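Local coordinates for membrane-anchored mycosin mycp1 (Mycobacterium thermoresistibile, PDB 4HVL), which acts as a membrane-anchored, subtilisin-like serine protease that is an essential component of the type VII (ESX-1) secretion system, at residues L254-G259 / R340-A345; G259-T264 / N354-G359; N297-Q302 / V306-T311. All coordinates share one frame; numbering follows the deposited sequence.

Contact 1: residues L254-G259 / R340-A345; sequences LVLTVG and RITATA
L256 and T342 mark the nearest backbone approach of L254-G259 to R340-A345, and with their CA atoms 8.8 Å apart the strand and the helix meet through side chains, burying just 111 Å² in all. L256 belongs to strand 256-261, while I341 and T342 lie in the last turn of helix 334-343, both with their CB atoms directed at the strand. L256 extends toward the helix with CG opposite the backbone N (chi1 175°), and its forked end is shared between the two helix residues. L256 CD1 lies 3.8 Å from T342 CG2, the two side chains sliding past each other in opposite senses. The second methyl, L256 CD2, lies 3.9 Å from I341 CG2, where the side chains cross at a slant. One leucine thus rests on the beta-branch methyls of two consecutive residues. At T342 the first torsion (60° for OG1) sets the methyl beside the backbone N, where it meets the leucine; the hydroxyl is engaged within its own helix by N339 O. The helix closes just beyond: R340 O accepts from T344 OG1 at 2.8 Å and from T344 N at 3.3 Å, and T344 is the first residue to leave helical angles. The methyl T344 CG2 sits over the centre of the R340 guanidinium, whose NE and NH2 donate to the backbone carbonyls of A366 and W369 near the C-terminus. Helix 311-328 completes the apolar layer, with V318 against L256 and I325 against I341. Within the sheet, backbone bonds join strand 256-261 to 210-214 on one flank, through V211 and A213, and to 277-282 on the other, through G278, so helix 334-343 packs, beside helix 311-328, over the face of the parallel subtilase sheet from which L256 projects.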
# COMPACT_ATOMS: atom_id res chain seq x y z
N LEU A 254 -4.61 -2.33 -13.72
CA LEU A 254 -4.13 -3.63 -13.22
C LEU A 254 -4.07 -3.65 -11.71
O LEU A 254 -4.31 -4.67 -11.09
CB LEU A 254 -2.72 -3.95 -13.74
CG LEU A 254 -2.57 -4.50 -15.13
CD1 LEU A 254 -1.14 -5.03 -15.28
CD2 LEU A 254 -3.59 -5.59 -15.40
N VAL A 255 -3.70 -2.50 -11.15
CA VAL A 255 -3.73 -2.27 -9.72
C VAL A 255 -4.77 -1.18 -9.44
O VAL A 255 -5.05 -0.33 -10.28
CB VAL A 255 -2.35 -1.80 -9.17
CG1 VAL A 255 -1.22 -2.74 -9.60
CG2 VAL A 255 -2.05 -0.37 -9.57
N LEU A 256 -5.33 -1.21 -8.25
CA LEU A 256 -6.10 -0.08 -7.72
C LEU A 256 -5.19 0.76 -6.80
O LEU A 256 -4.76 0.33 -5.72
CB LEU A 256 -7.33 -0.58 -6.98
CG LEU A 256 -8.19 0.45 -6.25
CD1 LEU A 256 -8.67 1.50 -7.24
CD2 LEU A 256 -9.36 -0.21 -5.54
N THR A 257 -4.92 1.98 -7.24
CA THR A 257 -4.03 2.88 -6.55
C THR A 257 -4.82 3.83 -5.67
O THR A 257 -5.79 4.46 -6.11
CB THR A 257 -3.19 3.65 -7.59
OG1 THR A 257 -2.36 2.71 -8.27
CG2 THR A 257 -2.32 4.74 -6.95
N VAL A 258 -4.40 3.93 -4.40
CA VAL A 258 -5.18 4.57 -3.36
C VAL A 258 -4.47 5.82 -2.79
O VAL A 258 -3.39 5.72 -2.19
CB VAL A 258 -5.48 3.59 -2.20
CG1 VAL A 258 -6.49 4.18 -1.23
CG2 VAL A 258 -5.97 2.26 -2.75
N GLY A 259 -5.13 6.96 -2.97
CA GLY A 259 -4.72 8.23 -2.37
C GLY A 259 -5.27 8.41 -0.97
O GLY A 259 -6.05 7.59 -0.49
N ARG A 340 -16.06 -2.88 -8.12
CA ARG A 340 -17.06 -2.75 -7.08
C ARG A 340 -16.63 -1.69 -6.06
O ARG A 340 -17.44 -0.86 -5.62
CB ARG A 340 -17.28 -4.10 -6.40
CG ARG A 340 -18.36 -4.10 -5.33
CD ARG A 340 -19.70 -3.66 -5.92
NE ARG A 340 -20.75 -3.66 -4.92
CZ ARG A 340 -22.01 -3.30 -5.15
NH1 ARG A 340 -22.39 -2.92 -6.36
NH2 ARG A 340 -22.90 -3.32 -4.15
N ILE A 341 -15.35 -1.73 -5.67
CA ILE A 341 -14.81 -0.74 -4.74
C ILE A 341 -14.95 0.67 -5.32
O ILE A 341 -15.45 1.56 -4.61
CB ILE A 341 -13.35 -1.03 -4.36
CG1 ILE A 341 -13.28 -2.33 -3.53
CG2 ILE A 341 -12.74 0.13 -3.58
CD1 ILE A 341 -11.88 -2.90 -3.41
N THR A 342 -14.56 0.87 -6.59
CA THR A 342 -14.60 2.20 -7.20
C THR A 342 -16.01 2.68 -7.51
O THR A 342 -16.34 3.84 -7.28
CB THR A 342 -13.74 2.30 -8.47
OG1 THR A 342 -14.20 1.37 -9.46
CG2 THR A 342 -12.28 2.01 -8.14
N ALA A 343 -16.87 1.78 -7.99
CA ALA A 343 -18.21 2.13 -8.36
C ALA A 343 -19.07 2.55 -7.17
O ALA A 343 -20.02 3.27 -7.34
CB ALA A 343 -18.88 0.97 -9.10
N THR A 344 -18.74 2.10 -5.97
CA THR A 344 -19.50 2.49 -4.78
C THR A 344 -18.80 3.54 -3.92
O THR A 344 -19.24 3.81 -2.80
CB THR A 344 -19.77 1.28 -3.88
OG1 THR A 344 -18.51 0.70 -3.51
CG2 THR A 344 -20.64 0.25 -4.60
N ALA A 345 -17.69 4.10 -4.40
CA ALA A 345 -16.98 5.12 -3.63
C ALA A 345 -17.74 6.44 -3.70
O ALA A 345 -18.58 6.63 -4.57
CB ALA A 345 -15.57 5.31 -4.13

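Contact 2: residues G259-T264 / N354-G359; sequences GGIGPT and NYVGAG
I261 and V356 meet methyl to methyl, I261 CG2 lying 4.1 Å from V356 CG1, with the two side chains crossing at about a right angle. Each offers the branch beside its own backbone N. In I261 this follows from a first torsion of 57°, which holds CG1 between N and the carbonyl carbon and turns CG2 to the partner; in V356 the corresponding value of -63° places CG1 opposite the carbonyl carbon. The contact is a light apolar touch. The nearest CA atoms, those of G259 and V356, stand 5.4 Å apart, and a slightly closer contact is made by backbone atoms: having no side chain, G259 lets the Y355 carbonyl come in over it, with Y355 O 3.9 Å from G259 CA. A water lies between the segments, 2.8 Å from G260 O and 3.0 Å from Y355 O, although further acceptors nearby compete for its two protons. The Y355 side chain leads away from the strand and touches S273. D353 OD1 accepts from both Y355 N and V356 N, which ties down the backbone here. From V356 the loop folds into a type II' beta turn, closed by G359 N donating to V356 O at 2.9 Å, with G357 supplying the positive phi of 62°. Around the contact, strand 256-261 is bonded along this part to 277-282 and the residues just after it through A279, A281 and A283; Y49 of helix 45-50 covers I261, P348 backs V356, and the turn leads on toward helix 363-368.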
# COMPACT_ATOMS: atom_id res chain seq x y z
N GLY A 259 -5.13 6.96 -2.97
CA GLY A 259 -4.72 8.23 -2.37
C GLY A 259 -5.27 8.41 -0.97
O GLY A 259 -6.05 7.59 -0.49
N GLY A 260 -4.86 9.48 -0.30
CA GLY A 260 -5.16 9.69 1.13
C GLY A 260 -6.13 10.82 1.37
O GLY A 260 -6.12 11.79 0.65
N ILE A 261 -7.01 10.64 2.36
CA ILE A 261 -7.80 11.74 2.89
C ILE A 261 -7.58 11.86 4.38
O ILE A 261 -7.16 10.89 5.04
CB ILE A 261 -9.32 11.59 2.63
CG1 ILE A 261 -9.86 10.27 3.19
CG2 ILE A 261 -9.62 11.72 1.14
CD1 ILE A 261 -11.20 10.43 3.85
N GLY A 262 -7.88 13.04 4.90
CA GLY A 262 -7.82 13.34 6.33
C GLY A 262 -9.18 13.26 7.01
O GLY A 262 -10.20 13.00 6.35
N PRO A 263 -9.22 13.52 8.35
CA PRO A 263 -10.45 13.37 9.13
C PRO A 263 -11.56 14.33 8.73
O PRO A 263 -12.72 14.05 9.03
CB PRO A 263 -10.02 13.62 10.59
CG PRO A 263 -8.57 13.92 10.57
CD PRO A 263 -8.11 14.05 9.15
N THR A 264 -11.23 15.43 8.06
CA THR A 264 -12.26 16.34 7.53
C THR A 264 -12.73 15.96 6.12
O THR A 264 -13.55 16.67 5.55
CB THR A 264 -11.78 17.80 7.50
OG1 THR A 264 -10.81 17.97 6.47
CG2 THR A 264 -11.19 18.20 8.86
N ASN A 354 -7.47 13.32 -9.93
CA ASN A 354 -6.14 12.73 -9.76
C ASN A 354 -5.69 12.59 -8.30
O ASN A 354 -4.66 12.00 -8.03
CB ASN A 354 -5.12 13.53 -10.59
CG ASN A 354 -5.18 13.18 -12.07
OD1 ASN A 354 -6.15 12.56 -12.53
ND2 ASN A 354 -4.13 13.55 -12.83
N TYR A 355 -6.48 13.12 -7.36
CA TYR A 355 -6.12 13.08 -5.95
C TYR A 355 -6.76 11.88 -5.28
O TYR A 355 -6.09 11.13 -4.53
CB TYR A 355 -6.49 14.41 -5.28
CG TYR A 355 -5.92 15.57 -6.05
CD1 TYR A 355 -4.63 15.97 -5.84
CD2 TYR A 355 -6.67 16.22 -7.03
CE1 TYR A 355 -4.06 17.01 -6.58
CE2 TYR A 355 -6.13 17.26 -7.78
CZ TYR A 355 -4.82 17.65 -7.54
OH TYR A 355 -4.26 18.68 -8.27
N VAL A 356 -8.04 11.66 -5.58
CA VAL A 356 -8.83 10.60 -4.96
C VAL A 356 -9.40 9.60 -5.96
O VAL A 356 -10.03 8.63 -5.56
CB VAL A 356 -9.97 11.16 -4.08
CG1 VAL A 356 -9.39 11.97 -2.92
CG2 VAL A 356 -10.98 11.99 -4.89
N GLY A 357 -9.15 9.80 -7.25
CA GLY A 357 -9.71 8.93 -8.27
C GLY A 357 -11.22 9.00 -8.23
O GLY A 357 -11.79 10.09 -8.30
N ALA A 358 -11.87 7.84 -8.13
CA ALA A 358 -13.33 7.76 -8.06
C ALA A 358 -13.85 8.16 -6.66
O ALA A 358 -15.06 8.28 -6.46
CB ALA A 358 -13.82 6.36 -8.42
N GLY A 359 -12.94 8.36 -5.71
CA GLY A 359 -13.32 8.89 -4.40
C GLY A 359 -13.09 7.97 -3.22
O GLY A 359 -12.35 6.96 -3.30
O HOH W 1 -5.51 12.59 -1.98

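Contact 3: residues N297-Q302 / V306-T311; sequences NALQGQ and VPVAGT
L299 and V306 form an antiparallel hydrogen-bonded pair, CA to CA 5.3 Å, in which L299 N donates to V306 O and V306 N to L299 O, both at 2.9 Å and both with an N-H...O angle of 164°. Both side chains stand on the same face of the sheet, where L299 CB lies 4.0 Å from V306 CG2. The other valine methyl, V306 CG1, lies opposite its carbonyl carbon and reaches along the hairpin to G301, 4.0 Å from G301 CA, a spot where glycine presents only its backbone. Past the paired residues, V308 takes over: V308 CG2, set beside the backbone N, presses on the N297-A298 peptide at 3.5 Å from N297 C, and also touches L299 CG. There the chains have drawn apart, and a water fills the bonding gap, accepting from V308 N at 2.9 Å and lying 2.7 Å from N297 O. The side chain of N297 points to the far side, its OD1 accepting from Y35 N and its ND2 donating to S38 OG. N297 and A298 both face T33, which makes a classic beta bulge in strand 295-300. The whole is a beta hairpin of the small antiparallel sheet, and its second strand is followed, after V308 and A309, by the Gly-Thr-Ser sequence characteristic of subtilases: G310 is the N-cap of helix 311-328, which carries S312, the predicted nucleophile of the charge relay system.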
# COMPACT_ATOMS: atom_id res chain seq x y z
N ASN A 297 -0.52 5.39 18.17
CA ASN A 297 -0.95 6.53 17.35
C ASN A 297 0.11 7.62 17.15
O ASN A 297 -0.22 8.73 16.75
CB ASN A 297 -2.25 7.13 17.92
CG ASN A 297 -2.04 7.82 19.25
OD1 ASN A 297 -0.94 7.81 19.81
ND2 ASN A 297 -3.10 8.44 19.76
N ALA A 298 1.38 7.29 17.42
CA ALA A 298 2.48 8.22 17.27
C ALA A 298 3.75 7.47 16.89
O ALA A 298 3.90 6.28 17.21
CB ALA A 298 2.72 8.97 18.58
N LEU A 299 4.64 8.19 16.22
CA LEU A 299 5.96 7.70 15.87
C LEU A 299 7.00 8.71 16.30
O LEU A 299 6.70 9.91 16.46
CB LEU A 299 6.03 7.52 14.35
CG LEU A 299 5.03 6.49 13.85
CD1 LEU A 299 4.93 6.54 12.35
CD2 LEU A 299 5.42 5.09 14.35
N GLN A 300 8.24 8.24 16.49
CA GLN A 300 9.31 9.15 16.86
C GLN A 300 9.72 9.90 15.60
O GLN A 300 10.04 9.29 14.59
CB GLN A 300 10.51 8.39 17.45
CG GLN A 300 10.21 7.51 18.66
CD GLN A 300 9.76 8.29 19.87
OE1 GLN A 300 9.85 9.52 19.91
NE2 GLN A 300 9.27 7.59 20.89
N GLY A 301 9.68 11.23 15.65
CA GLY A 301 10.14 12.06 14.54
C GLY A 301 11.48 12.68 14.89
O GLY A 301 12.16 12.22 15.81
N GLN A 302 11.85 13.74 14.17
CA GLN A 302 13.14 14.40 14.36
C GLN A 302 13.16 15.28 15.59
O GLN A 302 14.11 15.24 16.37
CB GLN A 302 13.49 15.24 13.13
CG GLN A 302 14.13 14.43 12.01
CD GLN A 302 15.53 13.98 12.37
OE1 GLN A 302 15.78 12.80 12.60
NE2 GLN A 302 16.45 14.94 12.47
N VAL A 306 5.36 12.42 15.98
CA VAL A 306 4.61 12.76 14.78
C VAL A 306 3.44 11.76 14.66
O VAL A 306 3.45 10.71 15.31
CB VAL A 306 5.50 12.76 13.52
CG1 VAL A 306 6.60 13.80 13.64
CG2 VAL A 306 6.08 11.38 13.26
N PRO A 307 2.41 12.12 13.89
CA PRO A 307 1.26 11.22 13.79
C PRO A 307 1.57 10.02 12.93
O PRO A 307 2.53 10.03 12.17
CB PRO A 307 0.17 12.09 13.13
CG PRO A 307 0.67 13.51 13.21
CD PRO A 307 2.16 13.43 13.24
N VAL A 308 0.78 8.97 13.06
CA VAL A 308 0.81 7.85 12.13
C VAL A 308 0.02 8.30 10.89
O VAL A 308 -1.18 8.58 10.97
CB VAL A 308 0.15 6.60 12.75
CG1 VAL A 308 0.13 5.45 11.77
CG2 VAL A 308 0.84 6.19 14.05
N ALA A 309 0.70 8.38 9.75
CA ALA A 309 0.10 8.87 8.53
C ALA A 309 0.77 8.31 7.26
O ALA A 309 1.90 7.85 7.29
CB ALA A 309 0.16 10.39 8.50
N GLY A 310 0.05 8.38 6.15
CA GLY A 310 0.63 8.05 4.86
C GLY A 310 -0.33 7.32 3.95
O GLY A 310 -1.31 6.72 4.41
N THR A 311 -0.04 7.36 2.66
CA THR A 311 -0.86 6.62 1.70
C THR A 311 -0.79 5.09 1.85
O THR A 311 -1.69 4.40 1.40
CB THR A 311 -0.56 7.02 0.25
OG1 THR A 311 0.83 6.87 -0.03
CG2 THR A 311 -0.97 8.48 0.03
O HOH W 2 -1.67 9.19 14.57

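Contacts 1 and 2 share G259 and divide strand 256-261 between them, their centres 11 Å apart; they also touch through A345 CB and G359 O at 3.7 Å, so the residues just after helix 334-343 pack directly on the later loop. Contact 3 lies farther off, its centre 25 Å from contact 1 and 19 Å from contact 2, yet T311 reaches both: T311 CB is 3.9 Å from V258 O, and T311 CG2 4.0 Å from G260 N. Of the three, contact 3 borders the predicted catalytic centre, with the L299 side chain about 6 Å from that of H101, which with S312 binds a zinc ion.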